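Local coordinates for protein peroxinectin A (Dictyostelium discoideum, PDB 6ERC) that catalyses the hydrogen peroxide-dependent oxidation of phenolic donors as a secreted heme peroxidase of a social amoeba, and has halide-oxidising and antibacterial activity, at residues Asn91-Lys96 with Asn383-Arg388; Ala84-Glu89 with Phe117-Thr122; Phe35-Phe40 with Lys138-Ile143. All coordinates share one frame; numbering follows the deposited sequence.

Contact 1 (Asn91-Lys96 with Asn383-Arg388); sequences NSWPIK and NLQRNR. With HEM (protoporphyrin IX containing Fe), chain F.
Trp-93, in the break of strand 91-96, and Ile-95 pack against Gln-385 and Arg-388 in a buried helix-on-sheet contact of the animal heme peroxidase fold, where helix 379-390 lies against an outermost strand of the four-stranded antiparallel sheet. No hydrogen bond crosses it. Gln-385 and Ile-95 slide past each other in opposite directions, Gln-385 CG lying 3.6 Å from Ile-95 CD1, and a bend at chi2 (-77°) turns CD toward the indole. Gln-385 NE2 sits over the ring centre, 3.3 Å from Trp-93 CD2, with amide and ring planes 47° apart. The other end of this amide, OE1, is bonded to Ser-48. Trp-93 holds its CG anti to the backbone N (chi1 174°), and its far rim reaches the helix: CH2 meets Arg-388 CB in the ring plane at 3.7 Å. An alanine in place of Trp-93 would probably leave Gln-385 NE2 without the aromatic face beneath it and open a gap beside Arg-388 CB and the stacked ring of Phe-40. One residue along the helix from Gln-385, Arg-386 points away from the strand and holds a heme propionate: its NH2 gives HEM O2A a nearly straight hydrogen bond of 2.8 Å.

Contact 2 (Ala84-Glu89 with Phe117-Thr122); sequences ALSKPE and FRTRAT. With BMA (beta-D-mannopyranose), chain H; HEM (protoporphyrin IX containing Fe), chain F.
Pro-88 and Thr-119 bring their backbones to a CA-CA distance of 3.9 Å, and the tightest packing of the contact lies around this pair. Arg-120 N donates to Lys-87 O at 2.9 Å, and Glu-89 N donates to Arg-118 O at 3.0 Å, nearly along the C=O axis. On the heme side, Thr-119 CG2, anti to the backbone N, meets Ser-86 CB at 3.7 Å. Ser-86 OG then hydrogen-bonds the propionate oxygen HEM O2D at 2.9 Å, while Thr-119 OG1 bonds Arg-386, itself a heme ligand-pocket residue. The motif is a short antiparallel bridge, Pro-88 and Thr-119 forming its non-hydrogen-bonded pair, which joins the pocket segment to strand 113-124 of the four-stranded sheet. Toward solvent the fit is looser. Pro-88 is exposed; its CB meets Phe-117 CB at 3.7 Å at the inner end of this side, but beyond that the Phe-117 ring leads away. Glu-89 and Arg-120 cross through their aliphatic parts, CG to CB, without a salt bridge: Glu-89 OE2 stays 5.5 Å from Arg-120 NE. The extended Arg-120 instead gives an NH2 hydrogen bond to O3 of the mannose whose C1 is covalently attached to Thr-122 OG1.

Contact 3 (Phe35-Phe40 with Lys138-Ile143); sequences FNKNGF and KCYEQI
Lys-37 lies over one face of the Tyr-140 ring, the two side chains crossing at about a right angle. Its CB starts 4.0 Å from Tyr-140 CD1. CG is anti to the backbone N (chi1 -175°), and CD beyond it lies 3.6 Å from Tyr-140 CD2. The bend at chi3 (75°) places CE 3.8 Å from the ring centroid, offset toward the rim beside CE2 and CZ: a CH-pi contact. At the tip, NZ has turned toward Asn-38 OD1, at a spacing too short to be relied on, and stands 5.3 Å from the Tyr-140 centroid, at most a weak cation-pi attraction. Tyr-140 OH is hydrogen-bonded to Asp-136. Nearer the strand backbone, Phe-35 points its CZ edge at Tyr-140 O, 3.6 Å away and in the ring plane, and packs that same atom on Tyr-140 CB. Gln-142 NE2 comes over one face of Phe-35, 3.8 Å from CE1 and toward the rim, while Gln-142 OE1 is hydrogen-bonded to Asn-294. Residues 36 to 39 form a type I beta turn, closed by a Gly-39 N to Asn-36 O hydrogen bond of 3.0 Å; with Phe-35 it packs on strand 139-144 of the four-stranded antiparallel sheet.

All three contacts gather on one antiparallel sheet: contact 1 uses outermost strand 91-96, contact 2 its neighbour 113-124, and contact 3 the next strand, 139-144. Contacts 1 and 3 are buried and rely on side chains packed over aromatic rings, whereas contact 2 is only partly buried and is the one with backbone hydrogen bonds across it. Contacts 1 and 2 both reach the heme propionates, and a backbone hydrogen bond between Asn-91 and Arg-118 joins their neighbouring strands. Contact 3 lies farther from the chain centre and does not touch the heme. Arg-118 of contact 2 reaches into it, bonding the carbonyls of Phe-35 and Asn-36, while Asn-91 ND2 of contact 1 bonds Lys-37 O.

Contact 1 (Asn91-Lys96 with Asn383-Arg388)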
# COMPACT_ATOMS: atom_id res chain seq x y z
N ASN A 91 -10.21 -1.26 -19.88
CA ASN A 91 -10.98 -0.06 -20.18
C ASN A 91 -9.98 1.08 -20.27
O ASN A 91 -9.67 1.73 -19.27
CB ASN A 91 -12.03 0.19 -19.10
CG ASN A 91 -12.97 1.32 -19.45
OD1 ASN A 91 -13.19 1.61 -20.62
ND2 ASN A 91 -13.52 1.97 -18.43
N SER A 92 -9.47 1.32 -21.48
CA SER A 92 -8.30 2.16 -21.67
C SER A 92 -8.67 3.64 -21.64
O SER A 92 -9.50 4.09 -22.44
CB SER A 92 -7.61 1.81 -22.98
OG SER A 92 -6.48 2.63 -23.20
N TRP A 93 -8.06 4.39 -20.72
CA TRP A 93 -8.06 5.85 -20.73
C TRP A 93 -6.60 6.28 -20.69
O TRP A 93 -6.07 6.65 -19.63
CB TRP A 93 -8.84 6.44 -19.55
CG TRP A 93 -8.72 7.94 -19.45
CD1 TRP A 93 -8.53 8.82 -20.48
CD2 TRP A 93 -8.78 8.73 -18.25
NE1 TRP A 93 -8.47 10.10 -20.00
CE2 TRP A 93 -8.62 10.07 -18.64
CE3 TRP A 93 -8.96 8.42 -16.90
CZ2 TRP A 93 -8.63 11.12 -17.71
CZ3 TRP A 93 -8.96 9.46 -15.99
CH2 TRP A 93 -8.80 10.79 -16.39
N PRO A 94 -5.91 6.26 -21.83
CA PRO A 94 -4.46 6.51 -21.82
C PRO A 94 -4.10 7.85 -21.19
O PRO A 94 -4.91 8.78 -21.12
CB PRO A 94 -4.09 6.48 -23.31
CG PRO A 94 -5.17 5.67 -23.95
CD PRO A 94 -6.41 5.97 -23.18
N ILE A 95 -2.86 7.93 -20.72
CA ILE A 95 -2.32 9.16 -20.16
C ILE A 95 -1.67 9.95 -21.28
O ILE A 95 -0.70 9.49 -21.89
CB ILE A 95 -1.31 8.86 -19.04
CG1 ILE A 95 -1.95 7.94 -18.01
CG2 ILE A 95 -0.81 10.16 -18.42
CD1 ILE A 95 -1.13 7.73 -16.74
N LYS A 96 -2.21 11.14 -21.55
CA LYS A 96 -1.68 11.97 -22.62
C LYS A 96 -0.36 12.60 -22.20
O LYS A 96 -0.23 13.11 -21.08
CB LYS A 96 -2.69 13.05 -22.99
CG LYS A 96 -3.90 12.53 -23.75
CD LYS A 96 -4.81 13.67 -24.20
CE LYS A 96 -5.94 13.16 -25.09
NZ LYS A 96 -6.93 14.22 -25.42
N ASN A 383 -1.43 8.27 -10.37
CA ASN A 383 -2.26 8.63 -9.23
C ASN A 383 -3.31 9.66 -9.62
O ASN A 383 -4.50 9.51 -9.30
CB ASN A 383 -1.39 9.14 -8.08
CG ASN A 383 -0.44 8.08 -7.56
OD1 ASN A 383 -0.76 6.89 -7.54
ND2 ASN A 383 0.74 8.51 -7.13
N LEU A 384 -2.89 10.72 -10.31
CA LEU A 384 -3.84 11.73 -10.77
C LEU A 384 -4.93 11.11 -11.63
O LEU A 384 -6.12 11.39 -11.45
CB LEU A 384 -3.11 12.83 -11.54
CG LEU A 384 -2.59 14.03 -10.73
CD1 LEU A 384 -3.74 14.83 -10.13
CD2 LEU A 384 -1.63 13.58 -9.64
N GLN A 385 -4.53 10.26 -12.58
CA GLN A 385 -5.52 9.54 -13.39
C GLN A 385 -6.49 8.77 -12.51
O GLN A 385 -7.71 8.85 -12.69
CB GLN A 385 -4.81 8.60 -14.35
CG GLN A 385 -4.06 9.30 -15.45
CD GLN A 385 -4.96 9.82 -16.54
OE1 GLN A 385 -5.06 11.03 -16.76
NE2 GLN A 385 -5.63 8.92 -17.24
N ARG A 386 -5.96 8.00 -11.55
CA ARG A 386 -6.80 7.15 -10.72
C ARG A 386 -7.81 7.98 -9.92
O ARG A 386 -8.98 7.59 -9.80
CB ARG A 386 -5.93 6.31 -9.78
CG ARG A 386 -6.65 5.13 -9.12
CD ARG A 386 -6.97 4.03 -10.11
NE ARG A 386 -5.78 3.55 -10.82
CZ ARG A 386 -5.80 2.66 -11.80
NH1 ARG A 386 -6.96 2.14 -12.21
NH2 ARG A 386 -4.68 2.28 -12.39
N ASN A 387 -7.37 9.11 -9.37
CA ASN A 387 -8.30 9.99 -8.67
C ASN A 387 -9.37 10.51 -9.62
O ASN A 387 -10.56 10.55 -9.27
CB ASN A 387 -7.54 11.16 -8.04
CG ASN A 387 -6.69 10.73 -6.85
OD1 ASN A 387 -7.16 10.71 -5.72
ND2 ASN A 387 -5.44 10.39 -7.12
N ARG A 388 -8.97 10.92 -10.83
CA ARG A 388 -9.94 11.39 -11.82
C ARG A 388 -10.75 10.24 -12.39
O ARG A 388 -11.91 10.43 -12.78
CB ARG A 388 -9.21 12.14 -12.93
CG ARG A 388 -8.52 13.40 -12.44
CD ARG A 388 -7.57 13.97 -13.47
NE ARG A 388 -6.93 15.20 -13.00
CZ ARG A 388 -6.15 15.98 -13.74
NH1 ARG A 388 -5.92 15.67 -15.01
NH2 ARG A 388 -5.61 17.07 -13.22
CHA HEM F . -0.73 1.96 -5.58
CHB HEM F . 3.93 1.47 -6.78
CHC HEM F . 5.21 2.64 -2.23
CHD HEM F . 0.55 3.36 -1.11
C1A HEM F . 0.42 1.79 -6.31
C2A HEM F . 0.50 1.59 -7.73
C3A HEM F . 1.78 1.46 -8.08
C4A HEM F . 2.57 1.56 -6.87
CMA HEM F . 2.35 1.23 -9.49
CAA HEM F . -0.72 1.57 -8.67
CBA HEM F . -0.64 2.81 -9.54
CGA HEM F . -2.01 3.18 -10.06
O1A HEM F . -2.90 3.50 -9.23
O2A HEM F . -2.20 3.15 -11.30
C1B HEM F . 4.67 1.72 -5.65
C2B HEM F . 6.10 1.63 -5.56
C3B HEM F . 6.46 1.94 -4.30
C4B HEM F . 5.26 2.25 -3.56
CMB HEM F . 6.98 1.21 -6.76
CAB HEM F . 7.87 2.00 -3.67
CBB HEM F . 9.00 1.80 -4.36
C1C HEM F . 4.06 2.94 -1.53
C2C HEM F . 3.99 3.36 -0.14
C3C HEM F . 2.69 3.56 0.17
C4C HEM F . 1.92 3.27 -1.02
CMC HEM F . 5.26 3.53 0.73
CAC HEM F . 1.98 4.01 1.47
CBC HEM F . 2.57 4.29 2.63
C1D HEM F . -0.20 3.00 -2.21
C2D HEM F . -1.64 2.94 -2.26
C3D HEM F . -1.98 2.56 -3.50
C4D HEM F . -0.78 2.36 -4.26
CMD HEM F . -2.58 3.28 -1.09
CAD HEM F . -3.40 2.33 -4.06
CBD HEM F . -3.81 0.95 -3.56
CGD HEM F . -4.68 0.24 -4.57
O1D HEM F . -4.12 -0.39 -5.50
O2D HEM F . -5.93 0.30 -4.46
NA HEM F . 1.71 1.76 -5.81
NB HEM F . 4.18 2.11 -4.41
NC HEM F . 2.78 2.90 -2.03
ND HEM F . 0.29 2.64 -3.44
FE HEM F . 2.21 2.32 -3.91

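Contact 2 (Ala84-Glu89 with Phe117-Thr122)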
# COMPACT_ATOMS: atom_id res chain seq x y z
N ALA A 84 -6.27 -3.24 0.06
CA ALA A 84 -6.94 -2.71 -1.13
C ALA A 84 -6.15 -3.01 -2.40
O ALA A 84 -4.92 -2.96 -2.40
CB ALA A 84 -7.14 -1.19 -1.00
N LEU A 85 -6.88 -3.30 -3.47
CA LEU A 85 -6.31 -3.41 -4.81
C LEU A 85 -7.32 -2.86 -5.81
O LEU A 85 -8.44 -3.37 -5.90
CB LEU A 85 -5.95 -4.85 -5.16
CG LEU A 85 -5.41 -5.04 -6.58
CD1 LEU A 85 -4.03 -4.44 -6.71
CD2 LEU A 85 -5.40 -6.51 -6.98
N SER A 86 -6.92 -1.84 -6.56
CA SER A 86 -7.76 -1.27 -7.60
C SER A 86 -7.40 -1.94 -8.93
O SER A 86 -6.70 -1.38 -9.77
CB SER A 86 -7.59 0.24 -7.66
OG SER A 86 -8.00 0.84 -6.44
N LYS A 87 -7.89 -3.15 -9.10
CA LYS A 87 -7.53 -3.95 -10.27
C LYS A 87 -8.19 -3.37 -11.51
O LYS A 87 -9.42 -3.23 -11.55
CB LYS A 87 -7.96 -5.40 -10.07
CG LYS A 87 -7.36 -6.37 -11.09
CD LYS A 87 -7.70 -7.82 -10.75
CE LYS A 87 -7.19 -8.79 -11.81
NZ LYS A 87 -5.70 -8.79 -11.89
N PRO A 88 -7.43 -3.01 -12.55
CA PRO A 88 -8.05 -2.43 -13.75
C PRO A 88 -8.73 -3.46 -14.64
O PRO A 88 -8.38 -4.65 -14.65
CB PRO A 88 -6.87 -1.79 -14.49
CG PRO A 88 -5.75 -1.74 -13.51
CD PRO A 88 -5.97 -2.89 -12.60
N GLU A 89 -9.72 -2.99 -15.38
CA GLU A 89 -10.28 -3.71 -16.52
C GLU A 89 -9.59 -3.27 -17.80
O GLU A 89 -8.88 -2.27 -17.82
CB GLU A 89 -11.78 -3.43 -16.63
CG GLU A 89 -12.66 -4.24 -15.70
CD GLU A 89 -14.12 -3.85 -15.84
OE1 GLU A 89 -14.43 -2.65 -15.68
OE2 GLU A 89 -14.95 -4.74 -16.12
N PHE A 117 -5.29 1.90 -17.67
CA PHE A 117 -6.56 1.19 -17.76
C PHE A 117 -7.39 1.52 -16.53
O PHE A 117 -6.88 1.48 -15.40
CB PHE A 117 -6.33 -0.31 -17.88
CG PHE A 117 -5.72 -0.72 -19.18
CD1 PHE A 117 -4.35 -0.68 -19.37
CD2 PHE A 117 -6.52 -1.13 -20.23
CE1 PHE A 117 -3.79 -1.05 -20.57
CE2 PHE A 117 -5.97 -1.50 -21.44
CZ PHE A 117 -4.60 -1.46 -21.61
N ARG A 118 -8.66 1.84 -16.75
CA ARG A 118 -9.51 2.30 -15.66
C ARG A 118 -9.85 1.15 -14.72
O ARG A 118 -9.90 -0.02 -15.11
CB ARG A 118 -10.79 2.93 -16.21
CG ARG A 118 -10.53 4.16 -17.07
CD ARG A 118 -11.81 4.92 -17.39
NE ARG A 118 -12.40 5.54 -16.21
CZ ARG A 118 -13.44 6.37 -16.23
NH1 ARG A 118 -14.02 6.68 -17.38
NH2 ARG A 118 -13.90 6.89 -15.10
N THR A 119 -10.06 1.50 -13.45
CA THR A 119 -10.32 0.50 -12.42
C THR A 119 -11.64 -0.22 -12.67
O THR A 119 -12.62 0.37 -13.13
CB THR A 119 -10.35 1.17 -11.05
OG1 THR A 119 -9.14 1.92 -10.87
CG2 THR A 119 -10.47 0.12 -9.95
N ARG A 120 -11.65 -1.52 -12.36
CA ARG A 120 -12.87 -2.29 -12.45
C ARG A 120 -13.97 -1.63 -11.64
O ARG A 120 -13.77 -1.21 -10.49
CB ARG A 120 -12.64 -3.72 -11.95
CG ARG A 120 -13.87 -4.63 -11.99
CD ARG A 120 -13.57 -5.95 -11.31
NE ARG A 120 -14.77 -6.72 -10.99
CZ ARG A 120 -14.76 -7.90 -10.39
NH1 ARG A 120 -13.61 -8.47 -10.03
NH2 ARG A 120 -15.90 -8.53 -10.13
N ALA A 121 -15.14 -1.53 -12.26
CA ALA A 121 -16.30 -0.92 -11.64
C ALA A 121 -17.52 -1.79 -11.90
O ALA A 121 -17.53 -2.65 -12.78
CB ALA A 121 -16.54 0.51 -12.15
N THR A 122 -18.55 -1.56 -11.09
CA THR A 122 -19.79 -2.29 -11.17
C THR A 122 -20.94 -1.33 -10.90
O THR A 122 -20.79 -0.34 -10.18
CB THR A 122 -19.82 -3.46 -10.16
OG1 THR A 122 -20.82 -4.41 -10.56
CG2 THR A 122 -20.13 -2.96 -8.73
C1 BMA H . -20.56 -5.59 -11.56
C2 BMA H . -19.60 -6.57 -12.30
C3 BMA H . -19.25 -7.76 -11.36
C4 BMA H . -20.49 -8.19 -10.53
C5 BMA H . -21.76 -7.64 -11.20
C6 BMA H . -23.05 -8.12 -10.56
O2 BMA H . -18.37 -5.94 -12.63
O3 BMA H . -18.17 -7.44 -10.52
O4 BMA H . -20.58 -9.61 -10.47
O5 BMA H . -21.74 -6.22 -11.09
O6 BMA H . -23.99 -8.52 -11.58
CHA HEM F . -0.73 1.96 -5.58
CHB HEM F . 3.93 1.47 -6.78
CHC HEM F . 5.21 2.64 -2.23
CHD HEM F . 0.55 3.36 -1.11
C1A HEM F . 0.42 1.79 -6.31
C2A HEM F . 0.50 1.59 -7.73
C3A HEM F . 1.78 1.46 -8.08
C4A HEM F . 2.57 1.56 -6.87
CMA HEM F . 2.35 1.23 -9.49
CAA HEM F . -0.72 1.57 -8.67
CBA HEM F . -0.64 2.81 -9.54
CGA HEM F . -2.01 3.18 -10.06
O1A HEM F . -2.90 3.50 -9.23
O2A HEM F . -2.20 3.15 -11.30
C1B HEM F . 4.67 1.72 -5.65
C2B HEM F . 6.10 1.63 -5.56
C3B HEM F . 6.46 1.94 -4.30
C4B HEM F . 5.26 2.25 -3.56
CMB HEM F . 6.98 1.21 -6.76
CAB HEM F . 7.87 2.00 -3.67
CBB HEM F . 9.00 1.80 -4.36
C1C HEM F . 4.06 2.94 -1.53
C2C HEM F . 3.99 3.36 -0.14
C3C HEM F . 2.69 3.56 0.17
C4C HEM F . 1.92 3.27 -1.02
CMC HEM F . 5.26 3.53 0.73
CAC HEM F . 1.98 4.01 1.47
CBC HEM F . 2.57 4.29 2.63
C1D HEM F . -0.20 3.00 -2.21
C2D HEM F . -1.64 2.94 -2.26
C3D HEM F . -1.98 2.56 -3.50
C4D HEM F . -0.78 2.36 -4.26
CMD HEM F . -2.58 3.28 -1.09
CAD HEM F . -3.40 2.33 -4.06
CBD HEM F . -3.81 0.95 -3.56
CGD HEM F . -4.68 0.24 -4.57
O1D HEM F . -4.12 -0.39 -5.50
O2D HEM F . -5.93 0.30 -4.46
NA HEM F . 1.71 1.76 -5.81
NB HEM F . 4.18 2.11 -4.41
NC HEM F . 2.78 2.90 -2.03
ND HEM F . 0.29 2.64 -3.44
FE HEM F . 2.21 2.32 -3.91

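Contact 3 (Phe35-Phe40 with Lys138-Ile143)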
# COMPACT_ATOMS: atom_id res chain seq x y z
N PHE A 35 -17.61 10.62 -13.30
CA PHE A 35 -16.35 10.17 -13.89
C PHE A 35 -16.55 9.45 -15.22
O PHE A 35 -15.55 9.07 -15.84
CB PHE A 35 -15.59 9.26 -12.91
CG PHE A 35 -16.43 8.18 -12.28
CD1 PHE A 35 -16.66 6.99 -12.94
CD2 PHE A 35 -16.97 8.36 -11.02
CE1 PHE A 35 -17.43 6.00 -12.36
CE2 PHE A 35 -17.74 7.37 -10.43
CZ PHE A 35 -17.97 6.19 -11.10
N ASN A 36 -17.79 9.27 -15.67
CA ASN A 36 -18.08 8.76 -17.01
C ASN A 36 -17.32 7.45 -17.27
O ASN A 36 -16.42 7.37 -18.10
CB ASN A 36 -17.73 9.82 -18.06
CG ASN A 36 -18.37 9.55 -19.40
OD1 ASN A 36 -19.55 9.84 -19.60
ND2 ASN A 36 -17.60 8.99 -20.32
N LYS A 37 -17.75 6.42 -16.53
CA LYS A 37 -17.04 5.15 -16.51
C LYS A 37 -16.71 4.65 -17.92
O LYS A 37 -15.55 4.38 -18.24
CB LYS A 37 -17.88 4.10 -15.77
CG LYS A 37 -17.17 2.76 -15.58
CD LYS A 37 -18.15 1.64 -15.26
CE LYS A 37 -18.95 1.19 -16.48
NZ LYS A 37 -18.08 0.61 -17.54
N ASN A 38 -17.73 4.51 -18.76
CA ASN A 38 -17.54 3.88 -20.07
C ASN A 38 -16.67 4.71 -21.00
O ASN A 38 -16.16 4.17 -21.99
CB ASN A 38 -18.90 3.61 -20.71
CG ASN A 38 -19.71 2.59 -19.95
OD1 ASN A 38 -19.16 1.63 -19.40
ND2 ASN A 38 -21.02 2.78 -19.92
N GLY A 39 -16.51 6.01 -20.74
CA GLY A 39 -15.63 6.84 -21.54
C GLY A 39 -14.50 7.43 -20.72
O GLY A 39 -14.04 6.81 -19.76
N PHE A 40 -14.04 8.64 -21.10
CA PHE A 40 -13.08 9.36 -20.27
C PHE A 40 -13.82 10.28 -19.30
O PHE A 40 -14.93 10.73 -19.60
CB PHE A 40 -12.15 10.20 -21.14
CG PHE A 40 -11.40 9.43 -22.19
CD1 PHE A 40 -11.25 8.05 -22.11
CD2 PHE A 40 -10.83 10.09 -23.27
CE1 PHE A 40 -10.55 7.35 -23.08
CE2 PHE A 40 -10.13 9.39 -24.24
CZ PHE A 40 -9.99 8.02 -24.15
N LYS A 138 -26.61 5.96 -15.02
CA LYS A 138 -26.53 4.90 -14.02
C LYS A 138 -25.46 5.25 -13.00
O LYS A 138 -24.68 6.19 -13.19
CB LYS A 138 -26.23 3.55 -14.67
CG LYS A 138 -27.26 3.14 -15.73
CD LYS A 138 -26.87 1.84 -16.42
CE LYS A 138 -27.79 1.52 -17.59
NZ LYS A 138 -27.42 0.25 -18.27
N CYS A 139 -25.43 4.49 -11.91
CA CYS A 139 -24.49 4.74 -10.82
C CYS A 139 -23.49 3.60 -10.73
O CYS A 139 -23.86 2.41 -10.76
CB CYS A 139 -25.23 4.91 -9.49
SG CYS A 139 -26.26 6.39 -9.44
N TYR A 140 -22.21 3.96 -10.62
CA TYR A 140 -21.12 2.99 -10.56
C TYR A 140 -20.24 3.22 -9.35
O TYR A 140 -20.11 4.34 -8.85
CB TYR A 140 -20.23 3.04 -11.81
CG TYR A 140 -20.99 2.76 -13.08
CD1 TYR A 140 -21.42 3.80 -13.88
CD2 TYR A 140 -21.31 1.45 -13.46
CE1 TYR A 140 -22.12 3.57 -15.03
CE2 TYR A 140 -22.02 1.22 -14.62
CZ TYR A 140 -22.42 2.27 -15.40
OH TYR A 140 -23.13 2.02 -16.56
N GLU A 141 -19.62 2.14 -8.92
CA GLU A 141 -18.65 2.18 -7.84
C GLU A 141 -17.48 1.28 -8.16
O GLU A 141 -17.64 0.22 -8.79
CB GLU A 141 -19.31 1.74 -6.51
CG GLU A 141 -18.43 1.89 -5.28
CD GLU A 141 -17.75 3.25 -5.19
OE1 GLU A 141 -16.63 3.40 -5.72
OE2 GLU A 141 -18.35 4.18 -4.59
N GLN A 142 -16.28 1.72 -7.77
CA GLN A 142 -15.09 0.93 -8.04
C GLN A 142 -15.03 -0.30 -7.14
O GLN A 142 -15.58 -0.32 -6.03
CB GLN A 142 -13.82 1.78 -7.87
CG GLN A 142 -13.47 2.66 -9.07
CD GLN A 142 -14.38 3.87 -9.20
OE1 GLN A 142 -14.74 4.50 -8.21
NE2 GLN A 142 -14.74 4.19 -10.44
N ILE A 143 -14.37 -1.34 -7.64
CA ILE A 143 -14.34 -2.66 -7.01
C ILE A 143 -12.99 -2.87 -6.35
O ILE A 143 -11.94 -2.70 -6.98
CB ILE A 143 -14.65 -3.79 -8.02
CG1 ILE A 143 -16.16 -3.82 -8.37
CG2 ILE A 143 -14.18 -5.14 -7.46
CD1 ILE A 143 -17.01 -4.73 -7.48